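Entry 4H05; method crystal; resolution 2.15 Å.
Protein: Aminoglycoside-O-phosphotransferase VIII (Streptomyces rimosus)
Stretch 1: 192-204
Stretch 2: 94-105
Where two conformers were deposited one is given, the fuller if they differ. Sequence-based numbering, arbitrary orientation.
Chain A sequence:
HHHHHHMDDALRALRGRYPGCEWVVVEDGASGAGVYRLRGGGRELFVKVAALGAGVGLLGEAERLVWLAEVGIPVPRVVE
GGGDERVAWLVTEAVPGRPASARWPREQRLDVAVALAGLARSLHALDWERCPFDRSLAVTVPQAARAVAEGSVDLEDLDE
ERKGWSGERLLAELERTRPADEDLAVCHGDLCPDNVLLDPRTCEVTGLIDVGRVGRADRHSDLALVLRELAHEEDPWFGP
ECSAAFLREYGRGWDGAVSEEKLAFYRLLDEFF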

# COMPACT_ATOMS: atom_id res chain seq x y z
N CYS A 192 3.75 0.59 3.43
CA CYS A 192 5.11 0.92 3.27
C CYS A 192 5.13 2.43 3.43
O CYS A 192 4.13 3.10 3.20
CB CYS A 192 5.64 0.47 1.92
SG CYS A 192 4.56 0.80 0.52
N PRO A 193 6.28 2.99 3.77
CA PRO A 193 6.36 4.42 4.03
C PRO A 193 5.98 5.26 2.79
O PRO A 193 5.54 6.38 2.89
CB PRO A 193 7.82 4.59 4.46
CG PRO A 193 8.23 3.21 4.94
CD PRO A 193 7.59 2.34 3.92
N ASP A 194 6.12 4.68 1.64
CA ASP A 194 5.65 5.23 0.42
C ASP A 194 4.20 5.57 0.40
O ASP A 194 3.85 6.51 -0.17
CB ASP A 194 6.00 4.29 -0.75
CG ASP A 194 7.17 4.80 -1.52
OD1 ASP A 194 7.15 6.02 -1.80
OD2 ASP A 194 8.14 4.06 -1.77
N ASN A 195 3.35 4.81 1.05
CA ASN A 195 1.92 4.99 0.99
C ASN A 195 1.31 5.77 2.15
O ASN A 195 0.06 5.77 2.38
CB ASN A 195 1.40 3.55 0.94
CG ASN A 195 1.73 2.94 -0.36
OD1 ASN A 195 1.82 3.71 -1.31
ND2 ASN A 195 1.89 1.60 -0.45
N VAL A 196 2.20 6.40 2.93
CA VAL A 196 1.79 7.23 4.08
C VAL A 196 2.44 8.61 3.98
O VAL A 196 3.67 8.76 3.81
CB VAL A 196 2.19 6.60 5.41
CG1 VAL A 196 1.63 7.39 6.58
CG2 VAL A 196 1.72 5.16 5.49
N LEU A 197 1.59 9.61 3.99
CA LEU A 197 2.06 10.95 3.88
C LEU A 197 1.79 11.63 5.21
O LEU A 197 0.88 11.24 5.96
CB LEU A 197 1.32 11.66 2.75
CG LEU A 197 1.85 11.44 1.32
CD1 LEU A 197 0.85 10.58 0.63
CD2 LEU A 197 2.01 12.66 0.46
N LEU A 198 2.60 12.61 5.52
CA LEU A 198 2.50 13.25 6.77
C LEU A 198 2.86 14.75 6.75
O LEU A 198 3.53 15.29 5.85
CB LEU A 198 3.32 12.50 7.82
CG LEU A 198 4.13 11.23 7.89
CD1 LEU A 198 3.76 10.44 9.15
CD2 LEU A 198 4.25 10.41 6.61
N ASP A 199 2.39 15.45 7.75
CA ASP A 199 2.58 16.91 7.75
C ASP A 199 4.10 17.15 8.01
O ASP A 199 4.64 16.55 8.92
CB ASP A 199 1.69 17.49 8.86
CG ASP A 199 1.91 18.98 9.08
OD1 ASP A 199 1.06 19.74 8.67
OD2 ASP A 199 2.96 19.34 9.59
N PRO A 200 4.78 17.97 7.21
CA PRO A 200 6.24 18.13 7.45
C PRO A 200 6.61 18.79 8.78
O PRO A 200 7.71 18.58 9.30
CB PRO A 200 6.77 18.95 6.26
CG PRO A 200 5.61 19.10 5.32
CD PRO A 200 4.34 18.52 5.91
N ARG A 201 5.66 19.48 9.40
CA ARG A 201 5.91 20.11 10.68
C ARG A 201 5.57 19.24 11.82
O ARG A 201 6.35 19.15 12.74
CB ARG A 201 5.11 21.39 10.73
CG ARG A 201 5.45 22.34 11.87
CD ARG A 201 4.34 23.40 11.98
NE ARG A 201 3.99 23.40 13.36
CZ ARG A 201 2.78 23.29 13.90
NH1 ARG A 201 1.67 23.30 13.18
NH2 ARG A 201 2.69 23.27 15.23
N THR A 202 4.42 18.55 11.84
CA THR A 202 4.05 17.87 13.10
C THR A 202 4.30 16.36 13.02
O THR A 202 4.15 15.67 14.00
CB THR A 202 2.56 18.08 13.40
OG1 THR A 202 1.79 17.56 12.29
CG2 THR A 202 2.27 19.59 13.58
N CYS A 203 4.61 15.85 11.82
CA CYS A 203 4.51 14.39 11.56
C CYS A 203 3.08 13.79 11.79
O CYS A 203 2.94 12.57 11.93
CB CYS A 203 5.57 13.61 12.39
SG CYS A 203 7.26 14.18 12.05
N GLU A 204 2.01 14.62 11.82
CA GLU A 204 0.72 14.00 11.85
C GLU A 204 0.60 13.29 10.51
O GLU A 204 1.04 13.82 9.51
CB GLU A 204 -0.41 14.99 11.96
CG GLU A 204 -1.81 14.40 12.10
CD GLU A 204 -2.81 15.48 12.53
OE1 GLU A 204 -2.46 16.65 12.74
OE2 GLU A 204 -3.99 15.19 12.66
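Stretch 2 94-105: AVPGRPASARWP

How does stretch 2 approach stretch 1? It runs antiparallel to it, largely extended, so that Gly97 lies near Asp199 and Ser101 near Asp194. Ala94 makes no contact. Val95 points toward stretch 1, its CG1 4.0 Å from Leu197 CB, while Pro96 adds little beyond its carbonyl. Gly97, with phi/psi of 100/-164°, brings its CA to 3.3 Å from Leu198 O and 3.8 Å from Pro200 CD; a CB here would clash with Leu198 O.

What holds the two backbones together? Arg98 and Pro99 form a short strand beside 196-198. Arg98 and Leu198 are a hydrogen-bonded pair: Arg98 N donates to Leu198 O and Leu198 N to Arg98 O, both at 2.8 Å. The Arg98 guanidinium carries Pro200 over one face, with NH2 3.5 Å from Pro200 CB. Pro99, lacking an N-H, falls at the non-hydrogen-bonded position opposite Leu197, where the CA atoms of Pro99 and Leu197 approach to 4.0 Å. Their side chains share one face of the sheet; those of Arg98 and Leu198 share the other.

How does the pairing end? Ala100 N donates to Val196 O at 2.8 Å, and phi/psi then turns to -58/-28°. Ala100 CB packs 3.5 Å from Pro193 CB and 3.8 Å from Leu198 CD2. Next, Ser101 N makes a weak hydrogen bond to Pro193 O at 3.2 Å, and Ser101 OG donates to Asp194 OD1 at a very short 2.5 Å, although the hydroxyl is less surely placed.

Where does the chain return to stretch 1? Ala102 and Arg103 stay clear, but Trp104 points back, its NE1 bonded to Pro99 O at 2.9 Å. Its CZ2 lies 4.1 Å from Leu198 CG, and Asp199 O meets the ring edge 3.5 Å from CH2 of Trp104. Cys203 SG approaches obliquely, 3.9 Å from Trp104 CZ3. Pro105 is out of reach.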

# COMPACT_ATOMS: atom_id res chain seq x y z
N ALA A 94 -5.45 15.42 -3.92
CA ALA A 94 -4.10 15.10 -3.56
C ALA A 94 -4.06 15.12 -2.04
O ALA A 94 -4.91 15.78 -1.45
CB ALA A 94 -3.14 16.14 -4.14
N VAL A 95 -3.16 14.33 -1.43
CA VAL A 95 -2.95 14.34 0.06
C VAL A 95 -1.78 15.29 0.36
O VAL A 95 -0.73 15.11 -0.21
CB VAL A 95 -2.58 12.91 0.61
CG1 VAL A 95 -2.40 12.92 2.12
CG2 VAL A 95 -3.66 11.91 0.24
N PRO A 96 -1.95 16.28 1.25
CA PRO A 96 -0.82 17.17 1.40
C PRO A 96 0.29 16.48 2.15
O PRO A 96 0.12 15.37 2.57
CB PRO A 96 -1.37 18.35 2.22
CG PRO A 96 -2.58 17.77 2.91
CD PRO A 96 -3.14 16.76 1.96
N GLY A 97 1.46 17.11 2.21
CA GLY A 97 2.51 16.71 3.07
C GLY A 97 3.57 15.91 2.36
O GLY A 97 3.67 15.93 1.14
N ARG A 98 4.41 15.23 3.16
CA ARG A 98 5.57 14.55 2.65
C ARG A 98 5.45 13.04 2.98
O ARG A 98 5.03 12.67 4.08
CB ARG A 98 6.81 15.13 3.29
CG ARG A 98 8.10 14.38 2.95
CD ARG A 98 9.24 14.93 3.80
NE ARG A 98 9.35 16.38 3.74
CZ ARG A 98 9.71 17.16 4.76
NH1 ARG A 98 9.96 16.65 5.96
NH2 ARG A 98 9.82 18.48 4.59
N PRO A 99 5.78 12.19 2.02
CA PRO A 99 5.69 10.77 2.33
C PRO A 99 6.76 10.27 3.29
O PRO A 99 7.85 10.83 3.34
CB PRO A 99 5.78 10.10 0.97
CG PRO A 99 6.31 11.11 -0.00
CD PRO A 99 6.18 12.48 0.63
N ALA A 100 6.43 9.26 4.09
CA ALA A 100 7.34 8.64 5.05
C ALA A 100 8.65 8.06 4.39
O ALA A 100 9.64 7.86 5.07
CB ALA A 100 6.60 7.56 5.84
N SER A 101 8.49 7.69 3.13
CA SER A 101 9.43 7.54 2.03
C SER A 101 10.52 8.62 1.77
O SER A 101 11.59 8.32 1.24
CB SER A 101 8.52 7.68 0.80
OG SER A 101 8.85 6.74 -0.17
N ALA A 102 10.20 9.88 1.98
CA ALA A 102 11.16 10.94 1.67
C ALA A 102 12.28 10.85 2.71
O ALA A 102 12.15 10.13 3.70
CB ALA A 102 10.52 12.31 1.69
N ARG A 103 13.38 11.56 2.45
CA ARG A 103 14.46 11.68 3.43
C ARG A 103 14.00 12.78 4.41
O ARG A 103 13.92 13.94 4.08
CB ARG A 103 15.80 12.05 2.76
CG ARG A 103 17.00 12.12 3.72
CD ARG A 103 18.40 12.39 3.09
NE ARG A 103 18.45 13.41 2.03
CZ ARG A 103 18.13 14.70 2.18
NH1 ARG A 103 17.69 15.18 3.34
NH2 ARG A 103 18.23 15.53 1.14
N TRP A 104 13.69 12.39 5.63
CA TRP A 104 13.19 13.31 6.59
C TRP A 104 14.36 13.88 7.40
O TRP A 104 15.37 13.18 7.60
CB TRP A 104 12.20 12.58 7.51
CG TRP A 104 10.80 12.50 6.99
CD1 TRP A 104 10.31 11.62 6.02
CD2 TRP A 104 9.65 13.34 7.35
NE1 TRP A 104 9.02 11.88 5.73
CE2 TRP A 104 8.55 12.89 6.51
CE3 TRP A 104 9.43 14.38 8.25
CZ2 TRP A 104 7.27 13.46 6.59
CZ3 TRP A 104 8.17 14.94 8.35
CH2 TRP A 104 7.10 14.49 7.52
N PRO A 105 14.21 15.13 7.92
CA PRO A 105 15.19 15.60 8.89
C PRO A 105 15.41 14.57 9.97
O PRO A 105 14.47 14.05 10.55
CB PRO A 105 14.54 16.87 9.46
CG PRO A 105 13.79 17.40 8.31
CD PRO A 105 13.20 16.17 7.66